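Local coordinates for glycoside hydrolase family 15, cellulose signaling associated protein envoy (Hypocrea jecorina, PDB 4WUJ) that senses blue light through a flavin-binding LOV domain of the PAS family and links light responses to oxidative stress in this fungus, at the interface of chains A and B. Numbering follows the deposited sequence. Chains: chain A/B, Glycoside hydrolase family 15, cellulose signaling associated protein envoy.

Contact 1: the interface of chains A and B. Residues chain A 7-8, 15; chain B 33-35, 38.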
ATOM      1  N   TYR A   7       4.375  -6.977   9.685  1.00 19.30           N
ATOM      2  CA  TYR A   7       4.291  -5.933   8.629  1.00 25.17           C
ATOM      3  C   TYR A   7       2.857  -5.692   8.167  1.00 26.80           C
ATOM      4  O   TYR A   7       2.654  -5.034   7.161  1.00 24.36           O
ATOM      5  CB  TYR A   7       5.236  -6.222   7.430  1.00 22.08           C
ATOM      6  CG  TYR A   7       6.694  -6.327   7.845  1.00 22.21           C
ATOM      7  CD1 TYR A   7       7.341  -5.275   8.478  1.00 21.39           C
ATOM      8  CD2 TYR A   7       7.398  -7.495   7.651  1.00 23.36           C
ATOM      9  CE1 TYR A   7       8.692  -5.388   8.860  1.00 20.75           C
ATOM     10  CE2 TYR A   7       8.719  -7.612   8.032  1.00 22.90           C
ATOM     11  CZ  TYR A   7       9.364  -6.576   8.634  1.00 22.21           C
ATOM     12  OH  TYR A   7      10.706  -6.747   9.017  1.00 22.76           O
ATOM     13  N   SER A   8       1.875  -6.247   8.897  1.00 25.43           N
ATOM     14  CA  SER A   8       0.453  -5.877   8.707  1.00 24.11           C
ATOM     15  C   SER A   8      -0.263  -5.704  10.046  1.00 22.81           C
ATOM     16  O   SER A   8      -0.725  -6.676  10.628  1.00 19.34           O
ATOM     17  CB  SER A   8      -0.283  -6.933   7.895  1.00 18.90           C
ATOM     18  OG  SER A   8      -1.640  -6.576   7.746  1.00 25.60           O
ATOM     19  N   MET A  15      -1.371  -6.627   0.416  1.00 31.60           N
ATOM     20  CA  MET A  15      -0.517  -6.566  -0.735  1.00 33.88           C
ATOM     21  C   MET A  15      -0.558  -7.929  -1.444  1.00 33.73           C
ATOM     22  O   MET A  15      -0.497  -7.979  -2.681  1.00 37.16           O
ATOM     23  CB  MET A  15       0.873  -6.033  -0.351  1.00 46.54           C
ATOM     24  CG  MET A  15       0.805  -4.751   0.595  1.00 41.25           C
ATOM     25  SD  MET A  15       0.839  -3.081  -0.160  1.00 49.50           S
ATOM     26  CE  MET A  15       2.393  -2.427   0.442  1.00 40.95           C
TER
ATOM     27  N   PRO B  33       1.849 -11.335   6.132  1.00 28.69           N
ATOM     28  CA  PRO B  33       1.027 -10.326   5.446  1.00 25.59           C
ATOM     29  C   PRO B  33       1.610  -8.919   5.520  1.00 21.75           C
ATOM     30  O   PRO B  33       2.234  -8.558   6.528  1.00 24.42           O
ATOM     31  CB  PRO B  33      -0.302 -10.391   6.205  1.00 28.51           C
ATOM     32  CG  PRO B  33       0.078 -10.809   7.569  1.00 29.34           C
ATOM     33  CD  PRO B  33       1.233 -11.777   7.396  1.00 29.10           C
ATOM     34  N   LEU B  34       1.439  -8.162   4.432  1.00 28.82           N
ATOM     35  CA  LEU B  34       1.695  -6.726   4.406  1.00 22.93           C
ATOM     36  C   LEU B  34       0.405  -5.974   4.170  1.00 27.40           C
ATOM     37  O   LEU B  34      -0.355  -6.310   3.237  1.00 23.42           O
ATOM     38  CB  LEU B  34       2.601  -6.342   3.249  1.00 21.07           C
ATOM     39  CG  LEU B  34       4.015  -6.908   3.171  1.00 27.66           C
ATOM     40  CD1 LEU B  34       4.995  -5.922   2.492  1.00 26.12           C
ATOM     41  CD2 LEU B  34       4.483  -7.259   4.489  1.00 26.11           C
ATOM     42  N   ASP B  35       0.172  -4.925   4.949  1.00 20.19           N
ATOM     43  CA  ASP B  35      -0.878  -3.996   4.559  1.00 30.76           C
ATOM     44  C   ASP B  35      -0.305  -2.627   4.221  1.00 20.58           C
ATOM     45  O   ASP B  35       0.906  -2.448   4.218  1.00 21.29           O
ATOM     46  CB  ASP B  35      -1.976  -3.915   5.605  1.00 17.98           C
ATOM     47  CG  ASP B  35      -1.516  -3.260   6.896  1.00 17.04           C
ATOM     48  OD1 ASP B  35      -0.463  -2.585   6.922  1.00 23.12           O
ATOM     49  OD2 ASP B  35      -2.256  -3.421   7.893  1.00 20.66           O
ATOM     50  N   VAL B  38       2.405  -0.549   6.102  1.00 17.29           N
ATOM     51  CA  VAL B  38       3.737  -1.110   6.270  1.00 16.40           C
ATOM     52  C   VAL B  38       4.837  -0.039   6.033  1.00 24.71           C
ATOM     53  O   VAL B  38       4.773   0.772   5.102  1.00 14.51           O
ATOM     54  CB  VAL B  38       3.996  -2.335   5.347  1.00 24.58           C
ATOM     55  CG1 VAL B  38       4.127  -1.915   3.829  1.00 15.02           C
ATOM     56  CG2 VAL B  38       5.271  -3.041   5.805  1.00 25.75           C
TER
HETATM   57  O   HOH W   1       4.065  -9.621   8.376  1.00 24.88           O
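Backbone groups of A:Tyr7, at the N-terminal arm, and A:Met15, in the first turn of helix 14-22, meet the extended stretch B:Pro33 to B:Asp35. The amide N of A:Met15 gives a hydrogen bond to the carbonyl O of B:Leu34 at 3.0 Å. It is fairly straight at the hydrogen, with the donor tilted 20° from the carbonyl plane. Next to it, B:Asp35 N makes a weak hydrogen bond to A:Tyr7 O. A water lies 3.0 Å from A:Tyr7 N and joins it to B:Pro33 O.

Among the side chains, A:Tyr7 and B:Leu34 lie side by side and point the same way. Here the touching is done mainly by CB of the tyrosine, which meets the CD2 methyl of B:Leu34. B:Val38 meets the same CB obliquely through its CG2 methyl, 3.6 Å away. Its chi1 of 71°, which sets CG1, splits the two methyls: CG2 faces A:Tyr7 and CG1 faces A:Met15. The methionine chain bends at chi2 (-93°) and again at chi3. Its CG packs on B:Leu34 CB at 3.6 Å, and its terminal CE methyl swings round to B:Val38 CG1 at 3.8 Å. A:Ser8 points OG at the carboxylate oxygen OD2 of B:Asp35, a weak hydrogen bond of 3.2 Å.

The patch joins the arm and first helix of one subunit to the loop that leads into strand 39-44 of the other.

Contact 2: the interface of chains A and B. Residues chain A 124-126, 143-145; chain B 6-7.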
ATOM      1  N   VAL A 124     -11.614   8.777  -9.284  1.00 26.57           N
ATOM      2  CA  VAL A 124     -11.584   7.651 -10.227  1.00 28.29           C
ATOM      3  C   VAL A 124     -11.530   6.319  -9.449  1.00 32.00           C
ATOM      4  O   VAL A 124     -10.461   5.851  -8.971  1.00 24.10           O
ATOM      5  CB  VAL A 124     -10.476   7.751 -11.273  1.00 22.34           C
ATOM      6  CG1 VAL A 124     -10.574   6.619 -12.277  1.00 29.64           C
ATOM      7  CG2 VAL A 124     -10.515   9.120 -11.977  1.00 36.71           C
ATOM      8  N   VAL A 125     -12.715   5.720  -9.347  1.00 31.62           N
ATOM      9  CA  VAL A 125     -12.938   4.536  -8.534  1.00 25.82           C
ATOM     10  C   VAL A 125     -12.902   3.326  -9.394  1.00 27.47           C
ATOM     11  O   VAL A 125     -13.579   3.250 -10.428  1.00 32.72           O
ATOM     12  CB  VAL A 125     -14.321   4.575  -7.852  1.00 28.68           C
ATOM     13  CG1 VAL A 125     -14.520   3.345  -7.026  1.00 26.82           C
ATOM     14  CG2 VAL A 125     -14.475   5.832  -6.979  1.00 28.67           C
ATOM     15  N   THR A 126     -12.133   2.355  -8.966  1.00 20.12           N
ATOM     16  CA  THR A 126     -12.103   1.044  -9.617  1.00 27.10           C
ATOM     17  C   THR A 126     -12.467  -0.008  -8.586  1.00 31.30           C
ATOM     18  O   THR A 126     -11.884  -0.029  -7.506  1.00 29.49           O
ATOM     19  CB  THR A 126     -10.680   0.663 -10.079  1.00 34.69           C
ATOM     20  OG1 THR A 126     -10.168   1.665 -10.944  1.00 30.86           O
ATOM     21  CG2 THR A 126     -10.683  -0.687 -10.784  1.00 34.63           C
ATOM     22  N   LEU A 143     -10.211   1.029  -5.366  1.00 22.83           N
ATOM     23  CA  LEU A 143      -9.113   1.964  -5.458  1.00 26.53           C
ATOM     24  C   LEU A 143      -9.719   3.291  -5.811  1.00 25.81           C
ATOM     25  O   LEU A 143     -10.449   3.384  -6.808  1.00 28.78           O
ATOM     26  CB  LEU A 143      -8.130   1.545  -6.547  1.00 27.52           C
ATOM     27  CG  LEU A 143      -7.450   0.198  -6.366  1.00 26.96           C
ATOM     28  CD1 LEU A 143      -6.371  -0.027  -7.469  1.00 34.18           C
ATOM     29  CD2 LEU A 143      -6.816   0.133  -4.993  1.00 26.85           C
ATOM     30  N   GLN A 144      -9.488   4.286  -4.963  1.00 22.52           N
ATOM     31  CA  GLN A 144      -9.897   5.664  -5.207  1.00 24.85           C
ATOM     32  C   GLN A 144      -8.656   6.548  -5.549  1.00 37.92           C
ATOM     33  O   GLN A 144      -7.505   6.221  -5.169  1.00 28.79           O
ATOM     34  CB  GLN A 144     -10.535   6.279  -3.971  1.00 22.20           C
ATOM     35  CG  GLN A 144     -11.778   5.579  -3.425  1.00 31.81           C
ATOM     36  CD  GLN A 144     -11.524   4.342  -2.584  1.00 30.12           C
ATOM     37  OE1 GLN A 144     -10.402   4.088  -2.060  1.00 22.31           O
ATOM     38  NE2 GLN A 144     -12.588   3.542  -2.446  1.00 24.16           N
ATOM     39  N   ALA A 145      -8.921   7.682  -6.200  1.00 29.26           N
ATOM     40  CA  ALA A 145      -7.937   8.762  -6.408  1.00 32.71           C
ATOM     41  C   ALA A 145      -8.625   9.994  -7.006  1.00 29.75           C
ATOM     42  O   ALA A 145      -9.482   9.857  -7.858  1.00 33.58           O
ATOM     43  CB  ALA A 145      -6.854   8.307  -7.334  1.00 35.37           C
TER
ATOM     44  N   ILE B   6      -2.464   7.110 -11.979  1.00 27.74           N
ATOM     45  CA  ILE B   6      -3.177   7.839 -10.918  1.00 31.14           C
ATOM     46  C   ILE B   6      -3.198   7.095  -9.575  1.00 20.93           C
ATOM     47  O   ILE B   6      -3.487   7.671  -8.530  1.00 20.78           O
ATOM     48  CB  ILE B   6      -4.631   8.183 -11.344  1.00 31.78           C
ATOM     49  CG1 ILE B   6      -5.487   6.917 -11.383  1.00 33.00           C
ATOM     50  CG2 ILE B   6      -4.604   8.910 -12.686  1.00 34.64           C
ATOM     51  CD1 ILE B   6      -7.004   7.204 -11.463  1.00 46.58           C
ATOM     52  N   TYR B   7      -2.912   5.804  -9.616  1.00 20.60           N
ATOM     53  CA  TYR B   7      -2.876   5.039  -8.371  1.00 31.81           C
ATOM     54  C   TYR B   7      -1.413   4.876  -7.842  1.00 32.92           C
ATOM     55  O   TYR B   7      -1.190   4.124  -6.903  1.00 27.60           O
ATOM     56  CB  TYR B   7      -3.584   3.683  -8.507  1.00 26.61           C
ATOM     57  CG  TYR B   7      -5.079   3.770  -8.816  1.00 26.39           C
ATOM     58  CD1 TYR B   7      -5.927   4.598  -8.082  1.00 22.13           C
ATOM     59  CD2 TYR B   7      -5.629   3.021  -9.857  1.00 29.17           C
ATOM     60  CE1 TYR B   7      -7.344   4.685  -8.391  1.00 24.30           C
ATOM     61  CE2 TYR B   7      -7.052   3.081 -10.165  1.00 35.44           C
ATOM     62  CZ  TYR B   7      -7.886   3.909  -9.427  1.00 25.53           C
ATOM     63  OH  TYR B   7      -9.245   3.960  -9.757  1.00 30.15           O
TER
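The phenol of B:Tyr7 reaches across to two strands of chain A. Its hydroxyl OH shares a hydrogen bond with the A:Thr126 side-chain OG1 at 2.7 Å; the donor is not decided. The carbonyl O of A:Val124 lies at the ring edge, in its plane, but its modelled approach to OH is too short to be trusted. Over one face of the ring sits A:Leu143, whose CB is 3.8 Å from the ring centroid and displaced toward the rim, a CH-pi contact. Its CD1 methyl reaches CD2 of the ring at 3.9 Å. A:Ala145 adds its CB methyl at 3.8 Å from CE1.

The opposite face is covered from within chain B. CG1 of B:Ile6 lies over the ring centre, 3.9 Å above the plane. The same side chain ends in CD1, which touches A:Val124 CB at 3.5 Å, the two side chains crossing at about a right angle. With chi1 at 71°, the B:Ile6 chain folds back against the face of the ring away from A:Leu143.

Behind this shell, strands 120-129 and 139-144 hold the contacting groups in place. A:Gln144, an FMN-binding residue, directly follows A:Leu143. The site docks the arm of one subunit on the sheet of the other and may couple the flavin pocket to the dimer contact.

The C-alpha centres of contact 1 and contact 2, which use arms of different chains, lie about 20 Å apart. Both use the same tyrosine of the N-terminal arm, A:Tyr7 in contact 1 and B:Tyr7 in contact 2. Because the interface is two-fold symmetric, each patch has a twin, and one arm makes both kinds of contact. Its backbone and CB side serve contact 1, and its phenol serves contact 2. Each arm therefore bridges the loop before strand 39-44 and the strands 120-129 and 139-144 of the other subunit. This reciprocal exchange is consistent with a dimer, though the structure alone does not show it in solution.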